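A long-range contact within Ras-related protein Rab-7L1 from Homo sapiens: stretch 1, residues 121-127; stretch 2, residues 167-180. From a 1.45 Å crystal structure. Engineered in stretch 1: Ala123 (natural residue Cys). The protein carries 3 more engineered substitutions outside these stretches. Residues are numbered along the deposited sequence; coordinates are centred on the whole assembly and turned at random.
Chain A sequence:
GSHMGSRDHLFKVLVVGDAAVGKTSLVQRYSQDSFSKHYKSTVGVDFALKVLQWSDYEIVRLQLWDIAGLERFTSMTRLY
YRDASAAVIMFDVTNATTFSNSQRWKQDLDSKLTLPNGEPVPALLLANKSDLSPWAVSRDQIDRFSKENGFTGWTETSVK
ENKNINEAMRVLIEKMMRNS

Stretch 1 (121-127) VPALLLA
Stretch 2 167-180: EAMRVLIEKMMRNS

The contact joins a strand, residues 123-127, to a helix that is already under way at residue 167. Their axes are nearly antiparallel, at 172° between N-to-C directions, and approach to 10.1 Å, a spacing that leaves room for one layer of interdigitated side chains. Two CA-CA pairs fix the register: Pro122 CA lies 7.8 Å from Met176 CA, and Leu124 CA lies 7.5 Å from Leu172 CA. A step of two residues along the extended chain therefore matches a step of four, about one turn, back along the helix.

The backbone angles set up this match. From Ala123 to Leu126, phi/psi runs from -136/117 through -106/118 and -89/120 to -107/117, so successive side chains alternate. Pro122, Leu124 and Leu126 direct CA-to-CB toward the helix, whereas Val121 and the engineered Ala123 direct it away. On the helix, phi near -65 and psi near -40 are held by i to i+4 backbone hydrogen bonds such as Leu172 N to Ala168 O (3.2 Å) and Met176 N to Leu172 O (2.9 Å). This periodicity brings Ala168, Leu172, Lys175 and Asn179 to the strand side.

No hydrogen bond crosses between the stretches; the evidence points to apolar packing, with 315 Å² buried over both sides. Leu124 is the central bump. With chi1 171° (t) and chi2 60° (p), Leu124 CD2 sits in the hollow between Ala168 and Leu172, 4.2 Å from Ala168 CB, 4.4 Å from Leu172 CB and 3.8 Å from the backbone oxygen Ala168 O. The small methyl of Ala168 leaves the helix surface low here, so a leucine branch can come close to the backbone. The same methyl also receives Leu126, whose m,t rotamer (chi1 -61°, chi2 -170°) sets Leu126 CD2 4.2 Å from Ala168 CB. Ala168 thus serves as a shared floor for two leucine branches.

Leu172 is the corresponding bump from the helix. Its t,p rotamer (chi1 -175°, chi2 62°) carries Leu172 CD1 to within 4.3 Å of Pro122 CB, while its CB meets Leu124, so the side chain spans the gap between these two strand-side residues.

Pro122, at phi/psi -58/143 with a C-gamma exo pucker, is compact and rigid, and it loses 73 Å² to the helix, the most of any residue in the contact. Pro122 CG rests 4.1 Å from Lys175 CG and 3.4 Å from Asn179 ND2. Lys175 suits this margin because its methylene stem (chi1 175°, chi2 69°) packs against the ring while the chain continues to a charged amine. Asn179, exposed with chi1 -73° (m) and chi2 -16°, touches the ring with the ND2 end of its amide, in van der Waals contact.

Away from the strand, Arg170 braces the helix through salt bridges: Arg170 NE to Glu167 OE1 and Arg170 NH1 to Glu174 OE2, both 2.8 Å.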

ATOM      1  N   VAL A 121      -2.760   0.401  12.486  1.00 26.07           N
ATOM      2  CA  VAL A 121      -2.309   1.154  11.325  1.00 25.75           C
ATOM      3  C   VAL A 121      -3.410   1.121  10.256  1.00 24.10           C
ATOM      4  O   VAL A 121      -3.992   0.058  10.025  1.00 25.76           O
ATOM      5  CB  VAL A 121      -0.996   0.466  10.881  1.00 34.98           C
ATOM      6  CG1 VAL A 121      -0.613   0.543   9.488  1.00 30.07           C
ATOM      7  CG2 VAL A 121       0.168   0.894  11.888  1.00 37.32           C
ATOM      8  N   PRO A 122      -3.733   2.217   9.561  1.00 23.66           N
ATOM      9  CA  PRO A 122      -4.674   2.101   8.426  1.00 22.34           C
ATOM     10  C   PRO A 122      -4.192   1.118   7.364  1.00 24.66           C
ATOM     11  O   PRO A 122      -3.004   1.047   7.031  1.00 21.80           O
ATOM     12  CB  PRO A 122      -4.697   3.521   7.824  1.00 25.70           C
ATOM     13  CG  PRO A 122      -4.120   4.382   8.809  1.00 33.44           C
ATOM     14  CD  PRO A 122      -3.228   3.589   9.711  1.00 26.55           C
ATOM     15  N   ALA A 123      -5.141   0.376   6.786  1.00 21.23           N
ATOM     16  CA  ALA A 123      -4.864  -0.657   5.803  1.00 18.95           C
ATOM     17  C   ALA A 123      -5.864  -0.526   4.666  1.00 18.83           C
ATOM     18  O   ALA A 123      -7.092  -0.579   4.900  1.00 22.15           O
ATOM     19  CB  ALA A 123      -4.965  -2.044   6.426  1.00 20.82           C
ATOM     20  N   LEU A 124      -5.350  -0.245   3.460  1.00 17.39           N
ATOM     21  CA  LEU A 124      -6.150  -0.028   2.256  1.00 18.63           C
ATOM     22  C   LEU A 124      -5.999  -1.259   1.376  1.00 17.40           C
ATOM     23  O   LEU A 124      -4.873  -1.638   1.025  1.00 17.20           O
ATOM     24  CB  LEU A 124      -5.628   1.211   1.532  1.00 19.94           C
ATOM     25  CG  LEU A 124      -6.245   1.415   0.170  1.00 21.97           C
ATOM     26  CD1 LEU A 124      -7.815   1.595   0.246  1.00 21.36           C
ATOM     27  CD2 LEU A 124      -5.594   2.646  -0.465  1.00 25.41           C
ATOM     28  N   LEU A 125      -7.092  -1.954   1.115  1.00 18.17           N
ATOM     29  CA  LEU A 125      -7.098  -3.146   0.278  1.00 18.07           C
ATOM     30  C   LEU A 125      -7.330  -2.745  -1.184  1.00 16.59           C
ATOM     31  O   LEU A 125      -8.343  -2.107  -1.481  1.00 17.34           O
ATOM     32  CB  LEU A 125      -8.180  -4.081   0.790  1.00 20.33           C
ATOM     33  CG  LEU A 125      -8.356  -5.402   0.011  1.00 17.41           C
ATOM     34  CD1 LEU A 125      -7.146  -6.334   0.233  1.00 18.24           C
ATOM     35  CD2 LEU A 125      -9.662  -6.140   0.476  1.00 20.98           C
ATOM     36  N   LEU A 126      -6.378  -3.070  -2.072  1.00 17.32           N
ATOM     37  CA  LEU A 126      -6.500  -2.750  -3.489  1.00 17.91           C
ATOM     38  C   LEU A 126      -6.780  -4.024  -4.287  1.00 17.11           C
ATOM     39  O   LEU A 126      -5.938  -4.942  -4.326  1.00 17.92           O
ATOM     40  CB  LEU A 126      -5.255  -2.068  -4.038  1.00 19.01           C
ATOM     41  CG  LEU A 126      -4.876  -0.727  -3.395  1.00 18.09           C
ATOM     42  CD1 LEU A 126      -3.788  -0.105  -4.224  1.00 21.27           C
ATOM     43  CD2 LEU A 126      -6.054   0.244  -3.366  1.00 19.42           C
ATOM     44  N   ALA A 127      -7.946  -4.059  -4.916  1.00 19.58           N
ATOM     45  CA  ALA A 127      -8.351  -5.140  -5.820  1.00 18.14           C
ATOM     46  C   ALA A 127      -7.797  -4.753  -7.180  1.00 20.01           C
ATOM     47  O   ALA A 127      -8.477  -4.097  -7.996  1.00 22.13           O
ATOM     48  CB  ALA A 127      -9.885  -5.223  -5.822  1.00 20.57           C
ATOM     49  N   GLU A 167      -5.997   8.487  -6.815  1.00 20.35           N
ATOM     50  CA  GLU A 167      -7.041   8.882  -5.876  1.00 19.97           C
ATOM     51  C   GLU A 167      -7.070   7.963  -4.651  1.00 20.55           C
ATOM     52  O   GLU A 167      -7.288   8.445  -3.534  1.00 21.63           O
ATOM     53  CB  GLU A 167      -8.387   8.886  -6.597  1.00 21.35           C
ATOM     54  CG  GLU A 167      -8.573  10.076  -7.539  1.00 22.82           C
ATOM     55  CD  GLU A 167      -8.731  11.366  -6.770  1.00 25.41           C
ATOM     56  OE1 GLU A 167      -7.698  12.011  -6.475  1.00 26.93           O
ATOM     57  OE2 GLU A 167      -9.861  11.734  -6.388  1.00 25.68           O
ATOM     58  N   ALA A 168      -6.861   6.671  -4.846  1.00 21.32           N
ATOM     59  CA  ALA A 168      -6.763   5.780  -3.691  1.00 21.20           C
ATOM     60  C   ALA A 168      -5.605   6.198  -2.793  1.00 20.57           C
ATOM     61  O   ALA A 168      -5.767   6.284  -1.559  1.00 21.75           O
ATOM     62  CB  ALA A 168      -6.584   4.349  -4.178  1.00 24.20           C
ATOM     63  N   MET A 169      -4.419   6.467  -3.387  1.00 18.74           N
ATOM     64  CA  MET A 169      -3.314   6.925  -2.544  1.00 20.54           C
ATOM     65  C   MET A 169      -3.602   8.266  -1.891  1.00 19.84           C
ATOM     66  O   MET A 169      -3.190   8.491  -0.737  1.00 20.99           O
ATOM     67  CB  MET A 169      -2.037   7.034  -3.376  1.00 19.43           C
ATOM     68  CG  MET A 169      -1.535   5.689  -3.915  1.00 20.12           C
ATOM     69  SD  MET A 169      -1.269   4.416  -2.573  1.00 22.41           S
ATOM     70  CE  MET A 169       0.091   5.223  -1.723  1.00 26.52           C
ATOM     71  N   ARG A 170      -4.283   9.176  -2.598  1.00 18.85           N
ATOM     72  CA  ARG A 170      -4.559  10.481  -2.035  1.00 19.45           C
ATOM     73  C   ARG A 170      -5.416  10.366  -0.775  1.00 22.03           C
ATOM     74  O   ARG A 170      -5.144  11.019   0.232  1.00 20.50           O
ATOM     75  CB  ARG A 170      -5.258  11.372  -3.068  1.00 19.23           C
ATOM     76  CG  ARG A 170      -5.528  12.741  -2.501  1.00 21.20           C
ATOM     77  CD  ARG A 170      -6.330  13.653  -3.478  1.00 23.79           C
ATOM     78  NE  ARG A 170      -7.637  13.094  -3.876  1.00 25.38           N
ATOM     79  CZ  ARG A 170      -8.711  13.045  -3.083  1.00 33.42           C
ATOM     80  NH1 ARG A 170      -8.689  13.539  -1.840  1.00 30.41           N
ATOM     81  NH2 ARG A 170      -9.839  12.514  -3.555  1.00 29.84           N
ATOM     82  N   VAL A 171      -6.451   9.509  -0.805  1.00 21.28           N
ATOM     83  CA  VAL A 171      -7.294   9.418   0.395  1.00 23.33           C
ATOM     84  C   VAL A 171      -6.540   8.747   1.534  1.00 20.08           C
ATOM     85  O   VAL A 171      -6.771   9.067   2.709  1.00 21.66           O
ATOM     86  CB  VAL A 171      -8.670   8.782   0.113  1.00 24.02           C
ATOM     87  CG1 VAL A 171      -9.428   9.574  -0.989  1.00 27.22           C
ATOM     88  CG2 VAL A 171      -8.552   7.297  -0.152  1.00 25.35           C
ATOM     89  N   LEU A 172      -5.602   7.859   1.221  1.00 20.37           N
ATOM     90  CA  LEU A 172      -4.749   7.300   2.266  1.00 20.12           C
ATOM     91  C   LEU A 172      -3.832   8.362   2.874  1.00 22.44           C
ATOM     92  O   LEU A 172      -3.654   8.393   4.096  1.00 24.27           O
ATOM     93  CB  LEU A 172      -3.953   6.128   1.706  1.00 19.89           C
ATOM     94  CG  LEU A 172      -3.105   5.373   2.730  1.00 20.58           C
ATOM     95  CD1 LEU A 172      -3.965   4.735   3.809  1.00 22.28           C
ATOM     96  CD2 LEU A 172      -2.260   4.327   2.001  1.00 23.46           C
ATOM     97  N   ILE A 173      -3.240   9.238   2.046  1.00 21.27           N
ATOM     98  CA  ILE A 173      -2.436  10.341   2.593  1.00 21.89           C
ATOM     99  C   ILE A 173      -3.259  11.201   3.518  1.00 24.73           C
ATOM    100  O   ILE A 173      -2.789  11.614   4.592  1.00 25.32           O
ATOM    101  CB  ILE A 173      -1.855  11.183   1.452  1.00 21.33           C
ATOM    102  CG1 ILE A 173      -0.855  10.352   0.675  1.00 23.00           C
ATOM    103  CG2 ILE A 173      -1.200  12.503   1.994  1.00 26.49           C
ATOM    104  CD1 ILE A 173      -0.398  11.058  -0.677  1.00 24.85           C
ATOM    105  N   GLU A 174      -4.482  11.528   3.106  1.00 23.83           N
ATOM    106  CA  GLU A 174      -5.291  12.397   3.941  1.00 26.99           C
ATOM    107  C   GLU A 174      -5.609  11.729   5.262  1.00 24.84           C
ATOM    108  O   GLU A 174      -5.621  12.397   6.308  1.00 27.34           O
ATOM    109  CB  GLU A 174      -6.523  12.864   3.176  1.00 29.60           C
ATOM    110  CG  GLU A 174      -6.124  13.617   1.870  1.00 29.66           C
ATOM    111  CD  GLU A 174      -7.269  14.284   1.172  1.00 42.11           C
ATOM    112  OE1 GLU A 174      -8.347  14.339   1.792  1.00 48.46           O
ATOM    113  OE2 GLU A 174      -7.104  14.801   0.036  1.00 36.45           O
ATOM    114  N   LYS A 175      -5.765  10.406   5.253  1.00 24.16           N
ATOM    115  CA  LYS A 175      -5.999   9.703   6.519  1.00 25.57           C
ATOM    116  C   LYS A 175      -4.747   9.700   7.395  1.00 26.63           C
ATOM    117  O   LYS A 175      -4.838   9.825   8.622  1.00 26.68           O
ATOM    118  CB  LYS A 175      -6.453   8.267   6.228  1.00 25.43           C
ATOM    119  CG  LYS A 175      -6.619   7.396   7.507  1.00 29.01           C
ATOM    120  CD  LYS A 175      -7.808   7.884   8.322  1.00 39.35           C
ATOM    121  CE  LYS A 175      -9.096   7.281   7.791  1.00 35.47           C
ATOM    122  NZ  LYS A 175     -10.192   7.686   8.719  1.00 37.74           N
ATOM    123  N   MET A 176      -3.580   9.488   6.796  1.00 24.80           N
ATOM    124  CA  MET A 176      -2.344   9.520   7.580  1.00 24.71           C
ATOM    125  C   MET A 176      -2.112  10.903   8.173  1.00 25.06           C
ATOM    126  O   MET A 176      -1.634  11.028   9.304  1.00 27.02           O
ATOM    127  CB  MET A 176      -1.152   9.112   6.717  1.00 21.16           C
ATOM    128  CG  MET A 176      -1.199   7.602   6.307  1.00 20.76           C
ATOM    129  SD  MET A 176       0.309   7.063   5.508  1.00 23.64           S
ATOM    130  CE  MET A 176       0.294   8.037   3.951  1.00 23.37           C
ATOM    131  N   MET A 177      -2.474  11.962   7.433  1.00 24.44           N
ATOM    132  CA  MET A 177      -2.382  13.310   8.001  1.00 28.27           C
ATOM    133  C   MET A 177      -3.341  13.490   9.177  1.00 31.59           C
ATOM    134  O   MET A 177      -2.975  14.066  10.212  1.00 32.36           O
ATOM    135  CB  MET A 177      -2.645  14.357   6.912  1.00 26.38           C
ATOM    136  CG  MET A 177      -1.499  14.460   5.895  1.00 26.42           C
ATOM    137  SD  MET A 177      -0.034  15.200   6.627  1.00 27.73           S
ATOM    138  CE  MET A 177      -0.516  16.929   6.728  1.00 33.35           C
ATOM    139  N   ARG A 178      -4.560  12.973   9.053  1.00 28.14           N
ATOM    140  CA  ARG A 178      -5.524  13.061  10.141  1.00 31.76           C
ATOM    141  C   ARG A 178      -5.034  12.305  11.366  1.00 32.36           C
ATOM    142  O   ARG A 178      -5.247  12.733  12.501  1.00 35.63           O
ATOM    143  CB  ARG A 178      -6.874  12.521   9.680  1.00 33.00           C
ATOM    144  CG  ARG A 178      -7.989  12.823  10.682  1.00 35.66           C
ATOM    145  CD  ARG A 178      -9.360  12.374  10.200  1.00 45.16           C
ATOM    146  NE  ARG A 178     -10.370  12.624  11.238  1.00 50.95           N
ATOM    147  CZ  ARG A 178     -11.680  12.414  11.083  1.00 56.90           C
ATOM    148  NH1 ARG A 178     -12.148  11.949   9.920  1.00 56.64           N
ATOM    149  NH2 ARG A 178     -12.511  12.660  12.088  1.00 54.12           N
ATOM    150  N   ASN A 179      -4.365  11.177  11.158  1.00 32.49           N
ATOM    151  CA  ASN A 179      -3.868  10.401  12.285  1.00 32.13           C
ATOM    152  C   ASN A 179      -2.598  10.979  12.891  1.00 37.62           C
ATOM    153  O   ASN A 179      -2.146  10.456  13.913  1.00 38.21           O
ATOM    154  CB  ASN A 179      -3.543   8.982  11.817  1.00 29.14           C
ATOM    155  CG  ASN A 179      -4.772   8.144  11.550  1.00 32.44           C
ATOM    156  OD1 ASN A 179      -5.875   8.499  11.974  1.00 33.12           O
ATOM    157  ND2 ASN A 179      -4.585   6.992  10.897  1.00 28.86           N
ATOM    158  N   SER A 180      -2.003  12.005  12.281  1.00 39.18           N
ATOM    159  CA  SER A 180      -0.754  12.609  12.762  1.00 48.26           C
ATOM    160  C   SER A 180      -0.964  13.495  13.989  1.00 54.10           C
ATOM    161  O   SER A 180      -1.952  14.230  14.066  1.00 57.85           O
ATOM    162  CB  SER A 180      -0.145  13.468  11.661  1.00 47.38           C
ATOM    163  OG  SER A 180       0.385  12.640  10.674  1.00 42.40           O
TER